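Local atomic coordinates of malonyl-CoA-[acyl-carrier-protein] transacylase (Coxiella burnetii, PDB entry 3TQE), a protein that probably transfers the malonyl group from malonyl-CoA to holo-acyl carrier protein, supplying malonyl-ACP for fatty acid synthesis. Residues P231-V236 with V262-Y267. Residues are numbered along the deposited sequence; the frame is centred on the assembly and turned at random.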
# COMPACT_ATOMS: atom_id res chain seq x y z
N PRO A 231 12.69 -8.01 7.41
CA PRO A 231 12.95 -6.68 6.91
C PRO A 231 11.78 -6.14 6.13
O PRO A 231 11.22 -6.84 5.31
CB PRO A 231 14.15 -6.84 5.99
CG PRO A 231 14.62 -8.18 6.17
CD PRO A 231 13.66 -9.00 6.91
N VAL A 232 11.41 -4.90 6.44
CA VAL A 232 10.36 -4.19 5.75
C VAL A 232 11.00 -3.02 5.03
O VAL A 232 11.62 -2.16 5.67
CB VAL A 232 9.29 -3.69 6.71
CG1 VAL A 232 8.32 -2.80 5.97
CG2 VAL A 232 8.60 -4.87 7.40
N ILE A 233 10.92 -3.00 3.71
CA ILE A 233 11.52 -1.94 2.93
C ILE A 233 10.53 -0.79 2.86
O ILE A 233 9.47 -0.92 2.27
CB ILE A 233 11.87 -2.41 1.51
CG1 ILE A 233 12.76 -3.63 1.53
CG2 ILE A 233 12.49 -1.27 0.70
CD1 ILE A 233 13.94 -3.50 2.31
N HIS A 234 10.90 0.34 3.44
CA HIS A 234 10.01 1.49 3.48
C HIS A 234 9.92 2.23 2.16
O HIS A 234 10.88 2.38 1.44
CB HIS A 234 10.47 2.44 4.56
CG HIS A 234 10.27 1.91 5.92
ND1 HIS A 234 9.08 2.09 6.61
CD2 HIS A 234 11.06 1.14 6.71
CE1 HIS A 234 9.18 1.47 7.78
NE2 HIS A 234 10.36 0.89 7.87
N ASN A 235 8.74 2.75 1.92
CA ASN A 235 8.41 3.46 0.70
C ASN A 235 9.22 4.71 0.50
O ASN A 235 9.47 5.10 -0.64
CB ASN A 235 6.96 3.91 0.73
CG ASN A 235 5.96 2.79 0.59
OD1 ASN A 235 6.26 1.63 0.19
ND2 ASN A 235 4.74 3.15 0.86
N VAL A 236 9.52 5.39 1.58
CA VAL A 236 10.04 6.74 1.45
C VAL A 236 11.49 6.74 1.10
O VAL A 236 11.94 7.62 0.36
CB VAL A 236 9.75 7.56 2.73
CG1 VAL A 236 10.52 7.04 3.89
CG2 VAL A 236 10.01 9.01 2.50
N VAL A 262 8.83 1.39 -7.59
CA VAL A 262 9.68 0.76 -8.58
C VAL A 262 11.08 0.54 -7.99
O VAL A 262 11.64 -0.54 -8.17
CB VAL A 262 9.67 1.49 -9.93
CG1 VAL A 262 9.96 2.95 -9.73
CG2 VAL A 262 10.61 0.79 -10.92
N GLU A 263 11.62 1.48 -7.23
CA GLU A 263 12.92 1.28 -6.62
C GLU A 263 12.88 0.16 -5.59
O GLU A 263 13.85 -0.57 -5.42
CB GLU A 263 13.42 2.55 -5.96
CG GLU A 263 13.90 3.57 -6.93
CD GLU A 263 14.04 4.92 -6.29
OE1 GLU A 263 13.00 5.59 -6.07
OE2 GLU A 263 15.20 5.32 -6.02
N THR A 264 11.78 0.04 -4.88
CA THR A 264 11.61 -1.05 -3.91
C THR A 264 11.66 -2.40 -4.60
O THR A 264 12.38 -3.30 -4.16
CB THR A 264 10.30 -0.91 -3.15
OG1 THR A 264 10.36 0.30 -2.39
CG2 THR A 264 10.06 -2.08 -2.24
N ILE A 265 10.93 -2.54 -5.69
CA ILE A 265 10.91 -3.81 -6.41
C ILE A 265 12.28 -4.09 -7.00
O ILE A 265 12.76 -5.21 -6.94
CB ILE A 265 9.81 -3.83 -7.46
CG1 ILE A 265 8.44 -3.68 -6.81
CG2 ILE A 265 9.90 -5.06 -8.33
CD1 ILE A 265 8.10 -4.68 -5.73
N LYS A 266 12.92 -3.06 -7.54
CA LYS A 266 14.25 -3.25 -8.09
C LYS A 266 15.25 -3.67 -7.01
O LYS A 266 16.10 -4.53 -7.25
CB LYS A 266 14.70 -1.98 -8.79
CG LYS A 266 13.97 -1.82 -10.12
CD LYS A 266 14.39 -0.59 -10.85
CE LYS A 266 13.76 -0.58 -12.24
NZ LYS A 266 14.44 0.41 -13.10
N TYR A 267 15.12 -3.11 -5.81
CA TYR A 267 15.98 -3.44 -4.68
C TYR A 267 15.80 -4.90 -4.34
O TYR A 267 16.78 -5.63 -4.15
CB TYR A 267 15.65 -2.58 -3.47
CG TYR A 267 16.47 -2.79 -2.22
CD1 TYR A 267 17.41 -1.84 -1.83
CD2 TYR A 267 16.27 -3.88 -1.40
CE1 TYR A 267 18.16 -1.98 -0.68
CE2 TYR A 267 17.06 -4.05 -0.24
CZ TYR A 267 17.99 -3.10 0.10
OH TYR A 267 18.75 -3.20 1.25
O HOH W 1 8.61 0.26 -0.17
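Ile233 meets Thr264 and Tyr267 where the loop between helices 210-220 and 244-254 runs past helix 261-270 in the acyltransferase fold of the FabD family. Pro231 and Ile233 share backbone hydrogen bonds with Met92, Pro231 necessarily through its carbonyl O, which ties this loop to the edge of the parallel sheet, at strand 91-94, the strand that leads toward the predicted nucleophile Ser96. Ile233, whose CA is 6.9 Å from the CA of Thr264, supplies most of the apolar contact from the loop. Its two branches divide the work. A chi1 of -55° sets CG1 beside the backbone N and leaves CG2 anti to it, 3.9 Å from Thr264 CG2, while CD1 on the longer arm reaches Tyr267 CE2 at 4.1 Å, meeting the ring obliquely. The Tyr267 ring is brought to CD1 by a first torsion that sets CG anti to its own N (chi1 -179°). The CB of His234 points away from helix 261-270, and ND1 hydrogen-bonds Glu99; His234 O stays 4.4 Å from Thr264 OG1, too far for a direct bond. Further along, Asn235 is held through its backbone by Glu99 and Arg260. The polar link is therefore indirect: the Thr264 hydroxyl is already bonded to Arg260 O one turn earlier, and a water bridges the segments, its O 2.8 Å from Thr264 OG1 and 2.8 Å from Ile233 O, donating to both.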